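Local coordinates for actin-binding protein, cofilin/tropomyosin family protein, putative (Entamoeba histolytica, PDB 4LIZ) that binds actin filaments and stabilises them, and may thereby contribute to phagocytosis and pseudopod formation, at residues 11-16 / 62-67; 24-29 / 49-54; 78-83 / 114-119. All blocks are in the same frame, centred on the assembly; numbering follows the deposited sequence.

Interaction 1: residues 11-16 / 62-67. With NA (sodium ion), chain C.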
loop_
_atom_site.group_PDB
_atom_site.type_symbol
_atom_site.label_atom_id
_atom_site.label_comp_id
_atom_site.label_asym_id
_atom_site.label_seq_id
_atom_site.Cartn_x
_atom_site.Cartn_y
_atom_site.Cartn_z
ATOM N N GLY A 11 -4.429 0.610 12.715
ATOM C CA GLY A 11 -4.682 2.009 13.044
ATOM C C GLY A 11 -4.623 2.990 11.890
ATOM O O GLY A 11 -5.551 3.722 11.540
ATOM N N PRO A 12 -3.426 2.970 11.221
ATOM C CA PRO A 12 -3.339 3.849 10.104
ATOM C C PRO A 12 -4.245 3.514 8.922
ATOM O O PRO A 12 -4.637 4.395 8.193
ATOM C CB PRO A 12 -1.834 3.722 9.672
ATOM C CG PRO A 12 -1.170 3.253 10.880
ATOM C CD PRO A 12 -2.131 2.390 11.640
ATOM N N VAL A 13 -4.548 2.247 8.690
ATOM C CA VAL A 13 -5.503 1.837 7.666
ATOM C C VAL A 13 -6.902 2.486 7.929
ATOM O O VAL A 13 -7.458 3.051 7.050
ATOM C CB VAL A 13 -5.524 0.265 7.625
ATOM C CG1 VAL A 13 -6.724 -0.216 6.787
ATOM C CG2 VAL A 13 -4.203 -0.256 7.049
ATOM N N ALA A 14 -7.283 2.410 9.193
ATOM C CA ALA A 14 -8.541 3.038 9.556
ATOM C C ALA A 14 -8.519 4.575 9.319
ATOM O O ALA A 14 -9.489 5.191 8.903
ATOM C CB ALA A 14 -8.864 2.778 11.000
ATOM N N GLU A 15 -7.333 5.182 9.606
ATOM C CA GLU A 15 -7.158 6.601 9.355
ATOM C C GLU A 15 -7.371 6.972 7.878
ATOM O O GLU A 15 -7.954 7.967 7.510
ATOM C CB GLU A 15 -5.843 7.114 9.893
ATOM C CG GLU A 15 -5.696 7.012 11.398
ATOM C CD GLU A 15 -4.465 7.702 11.840
ATOM O OE1 GLU A 15 -3.383 7.129 11.854
ATOM O OE2 GLU A 15 -4.583 8.876 12.242
ATOM N N VAL A 16 -6.721 6.154 6.986
ATOM C CA VAL A 16 -6.912 6.377 5.554
ATOM C C VAL A 16 -8.370 6.265 5.130
ATOM O O VAL A 16 -8.839 7.168 4.475
ATOM C CB VAL A 16 -5.987 5.404 4.760
ATOM C CG1 VAL A 16 -6.376 5.444 3.295
ATOM C CG2 VAL A 16 -4.514 5.625 4.933
ATOM N N PHE A 62 4.934 -1.960 2.113
ATOM C CA PHE A 62 3.582 -1.969 1.693
ATOM C C PHE A 62 2.998 -0.594 1.683
ATOM O O PHE A 62 3.492 0.213 2.496
ATOM C CB PHE A 62 2.702 -2.871 2.575
ATOM C CG PHE A 62 3.168 -4.327 2.612
ATOM C CD1 PHE A 62 4.012 -4.788 3.584
ATOM C CD2 PHE A 62 2.664 -5.184 1.667
ATOM C CE1 PHE A 62 4.509 -6.130 3.567
ATOM C CE2 PHE A 62 3.067 -6.502 1.713
ATOM C CZ PHE A 62 3.939 -6.934 2.618
ATOM N N ALA A 63 2.046 -0.268 0.916
ATOM C CA ALA A 63 1.446 1.010 0.928
ATOM C C ALA A 63 -0.012 0.904 0.729
ATOM O O ALA A 63 -0.577 -0.009 0.078
ATOM C CB ALA A 63 2.088 1.985 -0.079
ATOM N N TYR A 64 -0.771 1.893 1.208
ATOM C CA TYR A 64 -2.185 1.961 1.130
ATOM C C TYR A 64 -2.650 3.406 1.059
ATOM O O TYR A 64 -2.230 4.180 1.912
ATOM C CB TYR A 64 -2.799 1.248 2.375
ATOM C CG TYR A 64 -4.304 1.160 2.371
ATOM C CD1 TYR A 64 -5.001 0.401 1.472
ATOM C CD2 TYR A 64 -5.016 1.806 3.379
ATOM C CE1 TYR A 64 -6.377 0.256 1.531
ATOM C CE2 TYR A 64 -6.425 1.666 3.475
ATOM C CZ TYR A 64 -7.077 0.895 2.541
ATOM O OH TYR A 64 -8.480 0.638 2.636
ATOM N N TYR A 65 -3.421 3.787 0.064
ATOM C CA TYR A 65 -3.877 5.156 -0.070
ATOM C C TYR A 65 -5.277 5.260 -0.679
ATOM O O TYR A 65 -5.743 4.374 -1.307
ATOM C CB TYR A 65 -2.869 6.030 -0.861
ATOM C CG TYR A 65 -2.729 5.755 -2.339
ATOM C CD1 TYR A 65 -3.439 6.454 -3.260
ATOM C CD2 TYR A 65 -1.869 4.790 -2.782
ATOM C CE1 TYR A 65 -3.307 6.198 -4.599
ATOM C CE2 TYR A 65 -1.711 4.542 -4.122
ATOM C CZ TYR A 65 -2.446 5.248 -5.014
ATOM O OH TYR A 65 -2.352 5.020 -6.341
ATOM N N ARG A 66 -5.876 6.417 -0.450
ATOM C CA ARG A 66 -7.182 6.728 -0.969
ATOM C C ARG A 66 -7.049 7.663 -2.142
ATOM O O ARG A 66 -6.160 8.447 -2.212
ATOM C CB ARG A 66 -8.118 7.336 0.068
ATOM C CG ARG A 66 -7.713 8.678 0.573
ATOM C CD ARG A 66 -8.603 9.094 1.720
ATOM N NE ARG A 66 -9.927 9.494 1.320
ATOM C CZ ARG A 66 -11.048 9.187 1.958
ATOM N NH1 ARG A 66 -11.044 8.416 3.016
ATOM N NH2 ARG A 66 -12.176 9.677 1.505
ATOM N N THR A 67 -7.962 7.490 -3.080
ATOM C CA THR A 67 -8.028 8.279 -4.285
ATOM C C THR A 67 -9.497 8.421 -4.728
ATOM O O THR A 67 -10.321 7.897 -4.144
ATOM C CB THR A 67 -7.090 7.733 -5.389
ATOM O OG1 THR A 67 -6.969 8.678 -6.443
ATOM C CG2 THR A 67 -7.588 6.479 -5.938
HETATM NA NA NA C . -8.490 9.686 6.072
HETATM O O HOH W 1 -9.510 10.925 4.333
#
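In the ADF-homology fold, helix 10-17 packs on one face of the central mixed sheet, and here V13 and V16 meet Y64 of strand 60-69 beside the site of the bound sodium ion. The helix and strand axes run 8.7 Å apart and only 17° from parallel. Both valines reach the same corner of the phenol ring: V13 CG1 lies 3.8 Å from Y64 CE2, and V16 CG1 touches that carbon too, approaching the ring obliquely. Beta-branched side chains suit this place, being short and stiff enough to fit between helix and sheet, while the long tyrosine carries its OH past them to the carbonyl of N111. Further along, R66 NH1 donates to V16 O at 2.9 Å, with an N-H...O angle of 163°; the oxygen lies at the edge of the guanidinium, close to its plane. E15 O, one residue earlier, binds the sodium ion at 2.3 Å. Two successive carbonyls near the C-terminal end of the helix thus face positive partners, an arrangement consistent with electrostatic stabilisation of that end, while D19 forms a salt bridge with R66 NH2, which may offset the arginine's charge.

Interaction 2: residues 24-29 / 49-54. With NA (sodium ion), chain C.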
loop_
_atom_site.group_PDB
_atom_site.type_symbol
_atom_site.label_atom_id
_atom_site.label_comp_id
_atom_site.label_asym_id
_atom_site.label_seq_id
_atom_site.Cartn_x
_atom_site.Cartn_y
_atom_site.Cartn_z
ATOM N N VAL A 24 -4.950 12.149 7.131
ATOM C CA VAL A 24 -4.278 10.908 6.723
ATOM C C VAL A 24 -5.011 10.368 5.517
ATOM O O VAL A 24 -6.143 9.936 5.558
ATOM C CB VAL A 24 -4.254 9.839 7.827
ATOM C CG1 VAL A 24 -3.627 8.541 7.355
ATOM C CG2 VAL A 24 -3.549 10.343 9.108
ATOM N N GLU A 25 -4.298 10.308 4.384
ATOM C CA GLU A 25 -4.807 9.845 3.083
ATOM C C GLU A 25 -3.915 8.676 2.564
ATOM O O GLU A 25 -4.339 8.007 1.628
ATOM C CB GLU A 25 -4.817 10.987 2.098
ATOM C CG GLU A 25 -5.792 12.095 2.557
ATOM C CD GLU A 25 -5.697 13.264 1.631
ATOM O OE1 GLU A 25 -4.648 13.639 1.110
ATOM O OE2 GLU A 25 -6.791 13.937 1.484
ATOM N N PHE A 26 -2.724 8.501 3.048
ATOM C CA PHE A 26 -1.844 7.383 2.693
ATOM C C PHE A 26 -1.025 6.929 3.834
ATOM O O PHE A 26 -0.740 7.698 4.783
ATOM C CB PHE A 26 -0.872 7.835 1.525
ATOM C CG PHE A 26 0.363 8.566 1.953
ATOM C CD1 PHE A 26 0.292 9.914 2.138
ATOM C CD2 PHE A 26 1.534 7.941 2.220
ATOM C CE1 PHE A 26 1.404 10.614 2.590
ATOM C CE2 PHE A 26 2.648 8.591 2.655
ATOM C CZ PHE A 26 2.536 9.960 2.914
ATOM N N VAL A 27 -0.548 5.685 3.790
ATOM C CA VAL A 27 0.425 5.143 4.665
ATOM C C VAL A 27 1.375 4.224 3.958
ATOM O O VAL A 27 0.916 3.548 2.996
ATOM C CB VAL A 27 -0.178 4.469 5.913
ATOM C CG1 VAL A 27 -1.134 3.330 5.490
ATOM C CG2 VAL A 27 0.827 3.960 6.917
ATOM N N VAL A 28 2.636 4.268 4.330
ATOM C CA VAL A 28 3.666 3.319 3.861
ATOM C C VAL A 28 4.212 2.608 5.039
ATOM O O VAL A 28 4.614 3.279 6.021
ATOM C CB VAL A 28 4.742 4.038 3.033
ATOM C CG1 VAL A 28 5.818 3.037 2.586
ATOM C CG2 VAL A 28 4.177 4.770 1.860
ATOM N N PHE A 29 4.252 1.256 5.017
ATOM C CA PHE A 29 4.820 0.456 6.018
ATOM C C PHE A 29 6.138 -0.151 5.616
ATOM O O PHE A 29 6.294 -0.589 4.446
ATOM C CB PHE A 29 3.900 -0.748 6.389
ATOM C CG PHE A 29 2.504 -0.359 6.866
ATOM C CD1 PHE A 29 2.356 0.097 8.192
ATOM C CD2 PHE A 29 1.390 -0.393 6.053
ATOM C CE1 PHE A 29 1.095 0.442 8.619
ATOM C CE2 PHE A 29 0.139 -0.032 6.559
ATOM C CZ PHE A 29 0.029 0.399 7.835
ATOM N N GLU A 49 2.033 9.937 -5.453
ATOM C CA GLU A 49 3.344 10.524 -5.483
ATOM C C GLU A 49 4.059 10.488 -4.120
ATOM O O GLU A 49 5.205 10.274 -4.024
ATOM C CB GLU A 49 3.389 11.881 -6.245
ATOM C CG GLU A 49 2.689 11.766 -7.639
ATOM C CD GLU A 49 3.210 10.636 -8.619
ATOM O OE1 GLU A 49 4.396 10.277 -8.651
ATOM O OE2 GLU A 49 2.344 10.067 -9.350
ATOM N N GLU A 50 3.293 10.747 -3.081
ATOM C CA GLU A 50 3.816 10.680 -1.730
ATOM C C GLU A 50 4.257 9.254 -1.322
ATOM O O GLU A 50 5.254 9.055 -0.707
ATOM C CB GLU A 50 2.798 11.218 -0.741
ATOM C CG GLU A 50 2.647 12.723 -0.742
ATOM C CD GLU A 50 1.942 13.297 -1.965
ATOM O OE1 GLU A 50 1.143 12.671 -2.611
ATOM O OE2 GLU A 50 2.213 14.445 -2.286
ATOM N N VAL A 51 3.467 8.284 -1.728
ATOM C CA VAL A 51 3.836 6.918 -1.506
ATOM C C VAL A 51 5.145 6.602 -2.238
ATOM O O VAL A 51 6.023 6.056 -1.693
ATOM C CB VAL A 51 2.689 6.001 -2.027
ATOM C CG1 VAL A 51 3.110 4.554 -2.252
ATOM C CG2 VAL A 51 1.475 6.071 -1.130
ATOM N N LYS A 52 5.223 7.019 -3.489
ATOM C CA LYS A 52 6.378 6.683 -4.305
ATOM C C LYS A 52 7.621 7.289 -3.696
ATOM O O LYS A 52 8.606 6.665 -3.672
ATOM C CB LYS A 52 6.188 7.103 -5.765
ATOM C CG LYS A 52 5.283 6.186 -6.557
ATOM C CD LYS A 52 4.916 6.741 -7.918
ATOM C CE LYS A 52 6.082 6.713 -8.874
ATOM N NZ LYS A 52 5.563 7.229 -10.157
ATOM N N ALA A 53 7.505 8.504 -3.175
ATOM C CA ALA A 53 8.631 9.096 -2.527
ATOM C C ALA A 53 9.214 8.401 -1.353
ATOM O O ALA A 53 10.380 8.519 -0.991
ATOM C CB ALA A 53 8.264 10.534 -2.125
ATOM N N ALA A 54 8.357 7.618 -0.679
ATOM C CA ALA A 54 8.716 6.825 0.455
ATOM C C ALA A 54 9.213 5.394 0.185
ATOM O O ALA A 54 9.744 4.774 1.109
ATOM C CB ALA A 54 7.538 6.760 1.477
HETATM NA NA NA C . -8.490 9.686 6.072
HETATM O O HOH W 1 -9.510 10.925 4.333
#
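The ring of F26 takes the CB of E50 over one face, a CH-pi contact in which the carbon sits 3.9 Å from the ring centroid and 21° off its normal. The methylene is displaced toward the rim, nearest to CE1 at 3.7 Å. On the CD2 side of the same ring V51 brings up CG2, 3.8 Å from F26 CD2, in an oblique approach. Glutamate suits the margin of this contact because its aliphatic root can lie on the ring while the chain, bent at chi2 (72°), carries the carboxylate away to the backbone N of G47. Here helix 48-54 lies against the face of the sheet bearing F26 and V28, the opposite one from helix 10-17, so the sheet is sandwiched between helices as in other ADF-homology domains. At the start of the strand, E25 and F26 both face G44 in a classic beta bulge, and V24 O binds the sodium ion at 2.4 Å. Farther along, V28 CG2 rests 4.0 Å from V51 CA and 3.9 Å from A54 CB. The small methyl of alanine lets the helix backbone come close to the strand, and V28 makes both contacts with one branch, CG2. V51 also reaches A63 and Y65 on the neighbouring strand 60-69.

Interaction 3: residues 78-83 / 114-119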
loop_
_atom_site.group_PDB
_atom_site.type_symbol
_atom_site.label_atom_id
_atom_site.label_comp_id
_atom_site.label_asym_id
_atom_site.label_seq_id
_atom_site.Cartn_x
_atom_site.Cartn_y
_atom_site.Cartn_z
ATOM N N LYS A 78 -11.820 5.491 -3.679
ATOM C CA LYS A 78 -11.292 4.190 -3.997
ATOM C C LYS A 78 -9.984 4.048 -3.213
ATOM O O LYS A 78 -9.318 5.013 -2.892
ATOM C CB LYS A 78 -10.896 4.127 -5.476
ATOM C CG LYS A 78 -12.130 4.334 -6.386
ATOM C CD LYS A 78 -13.015 3.142 -6.420
ATOM C CE LYS A 78 -14.118 3.357 -7.490
ATOM N NZ LYS A 78 -14.969 2.150 -7.602
ATOM N N PHE A 79 -9.655 2.802 -2.861
ATOM C CA PHE A 79 -8.477 2.501 -2.088
ATOM C C PHE A 79 -7.535 1.638 -2.879
ATOM O O PHE A 79 -7.959 0.669 -3.548
ATOM C CB PHE A 79 -8.853 1.824 -0.799
ATOM C CG PHE A 79 -9.755 2.657 0.068
ATOM C CD1 PHE A 79 -9.322 3.820 0.686
ATOM C CD2 PHE A 79 -11.095 2.291 0.216
ATOM C CE1 PHE A 79 -10.190 4.593 1.405
ATOM C CE2 PHE A 79 -11.958 3.096 0.937
ATOM C CZ PHE A 79 -11.501 4.229 1.528
ATOM N N VAL A 80 -6.265 1.965 -2.846
ATOM C CA VAL A 80 -5.178 1.285 -3.591
ATOM C C VAL A 80 -4.278 0.625 -2.578
ATOM O O VAL A 80 -3.745 1.276 -1.677
ATOM C CB VAL A 80 -4.422 2.268 -4.469
ATOM C CG1 VAL A 80 -3.295 1.548 -5.205
ATOM C CG2 VAL A 80 -5.346 2.983 -5.488
ATOM N N PHE A 81 -3.963 -0.676 -2.754
ATOM C CA PHE A 81 -3.030 -1.468 -1.987
ATOM C C PHE A 81 -1.844 -1.793 -2.832
ATOM O O PHE A 81 -1.996 -2.372 -3.909
ATOM C CB PHE A 81 -3.658 -2.719 -1.366
ATOM C CG PHE A 81 -2.685 -3.647 -0.763
ATOM C CD1 PHE A 81 -1.907 -3.326 0.338
ATOM C CD2 PHE A 81 -2.508 -4.944 -1.268
ATOM C CE1 PHE A 81 -0.996 -4.199 0.942
ATOM C CE2 PHE A 81 -1.611 -5.796 -0.719
ATOM C CZ PHE A 81 -0.863 -5.459 0.401
ATOM N N ILE A 82 -0.639 -1.494 -2.409
ATOM C CA ILE A 82 0.596 -1.797 -3.124
ATOM C C ILE A 82 1.467 -2.613 -2.246
ATOM O O ILE A 82 1.760 -2.326 -1.050
ATOM C CB ILE A 82 1.368 -0.504 -3.467
ATOM C CG1 ILE A 82 0.560 0.278 -4.483
ATOM C CG2 ILE A 82 2.775 -0.809 -3.881
ATOM C CD1 ILE A 82 0.932 1.744 -4.582
ATOM N N SER A 83 2.041 -3.730 -2.759
ATOM C CA SER A 83 3.208 -4.413 -2.223
ATOM C C SER A 83 4.465 -4.020 -3.005
ATOM O O SER A 83 4.387 -3.890 -4.223
ATOM C CB SER A 83 2.986 -5.938 -2.136
ATOM O OG SER A 83 2.817 -6.462 -3.432
ATOM N N ILE A 114 -7.958 -1.986 -5.898
ATOM C CA ILE A 114 -6.952 -2.504 -6.719
ATOM C C ILE A 114 -5.785 -2.901 -5.862
ATOM O O ILE A 114 -5.484 -2.298 -4.795
ATOM C CB ILE A 114 -6.496 -1.657 -7.829
ATOM C CG1 ILE A 114 -5.962 -0.365 -7.351
ATOM C CG2 ILE A 114 -7.611 -1.368 -8.885
ATOM C CD1 ILE A 114 -5.150 0.338 -8.423
ATOM N N GLU A 115 -5.058 -3.950 -6.249
ATOM C CA GLU A 115 -3.843 -4.420 -5.672
ATOM C C GLU A 115 -2.762 -4.468 -6.722
ATOM O O GLU A 115 -3.011 -4.956 -7.864
ATOM C CB GLU A 115 -4.012 -5.862 -5.112
ATOM C CG GLU A 115 -2.717 -6.505 -4.735
ATOM C CD GLU A 115 -2.836 -7.889 -4.072
ATOM O OE1 GLU A 115 -4.014 -8.373 -3.959
ATOM O OE2 GLU A 115 -1.780 -8.406 -3.703
ATOM N N LEU A 116 -1.600 -3.931 -6.432
ATOM C CA LEU A 116 -0.468 -3.862 -7.344
ATOM C C LEU A 116 0.742 -4.385 -6.647
ATOM O O LEU A 116 1.011 -4.061 -5.448
ATOM C CB LEU A 116 -0.143 -2.444 -7.784
ATOM C CG LEU A 116 -1.369 -1.667 -8.277
ATOM C CD1 LEU A 116 -1.351 -0.144 -8.073
ATOM C CD2 LEU A 116 -1.665 -2.195 -9.638
ATOM N N HIS A 117 1.578 -5.177 -7.289
ATOM C CA HIS A 117 2.842 -5.507 -6.832
ATOM C C HIS A 117 3.909 -4.763 -7.688
ATOM O O HIS A 117 3.876 -4.868 -8.962
ATOM C CB HIS A 117 3.168 -7.039 -6.920
ATOM C CG HIS A 117 4.497 -7.403 -6.397
ATOM N ND1 HIS A 117 4.902 -7.231 -5.091
ATOM C CD2 HIS A 117 5.608 -7.837 -7.039
ATOM C CE1 HIS A 117 6.137 -7.584 -4.928
ATOM N NE2 HIS A 117 6.591 -7.959 -6.118
ATOM N N ALA A 118 4.851 -4.106 -7.081
ATOM C CA ALA A 118 5.809 -3.294 -7.813
ATOM C C ALA A 118 7.196 -3.579 -7.293
ATOM O O ALA A 118 7.466 -3.862 -6.131
ATOM C CB ALA A 118 5.492 -1.788 -7.578
ATOM N N THR A 119 8.147 -3.508 -8.227
ATOM C CA THR A 119 9.547 -3.661 -7.927
ATOM C C THR A 119 10.368 -2.434 -8.383
ATOM O O THR A 119 11.466 -2.294 -8.005
ATOM C CB THR A 119 10.154 -4.960 -8.545
ATOM O OG1 THR A 119 10.160 -4.846 -9.959
ATOM C CG2 THR A 119 9.349 -6.200 -8.097
HETATM O O HOH W 2 0.674 -7.863 -4.676
#
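Residues 80-83 pair with 114-117 as parallel strands, axes 4.7 Å apart and crossing at -22°, with F81 and S83 supplying both N-H and C=O to the partner strand. F81 N donates to I114 O and its oxygen accepts from L116 N, each at 3.0 Å; S83 repeats the pattern two residues on with L116 O and A118 N. On one face V80, I82, I114 and L116 form an aliphatic patch. V80 and I114 run alongside each other, V80 CG2 being 3.9 Å from I114 CG1, while L116 CD1 touches both V80 CG1, at 3.9 Å, and I82 CG1. The beta-branched V80, I82 and I114 favour extended backbone, and L116 adds a longer apolar chain. The other face mixes polar and aromatic groups. F81 runs alongside E115, its CD2 3.8 Å from E115 CG, the ring and carboxylate planes 63° apart; E115 CG is anti to the backbone N (chi1 169°), and its extended chain follows the phenylalanine while OE1 forms a salt bridge with K106. S83 OG meets H117 ND1 at 2.8 Å in a hydrogen bond that either may donate, and the hydroxyl lies near the imidazole plane at the ring edge. A water joins S83 OG to E115 OE2, to which it donates at 2.7 Å. A small hydroxyl side chain is well placed to serve both partners. The two strands form a beta-alpha-beta unit with helix 92-108, which packs on the face of F81, S83 and E115 through V105, K106 and K102. Helix 126-137 meets I114 and L116 on the opposite face through I129, and strand 60-69 continues the sheet beyond strand 76-85.

Overall arrangement
All three contacts are built on one mixed sheet. Interactions 1 and 2, centres about 9 Å apart, meet where strands 60-69 and 26-32 pair, F62 O lying 2.8 Å from F29 N, and both segments of interaction 2 fall in sequence between those of interaction 1. They also share the sodium ion: E15 and V24 supply carbonyl oxygens from the two contacts, D18 and N21 complete the protein ligands, and one water serves both. Interaction 3, its centre about 11 Å from that of interaction 1, adjoins strand 60-69 from its other side, A63 N being 2.9 Å from I82 O. The F-loop, 71-76, probably important for actin binding, leads into strand 76-85, whose first residue it includes.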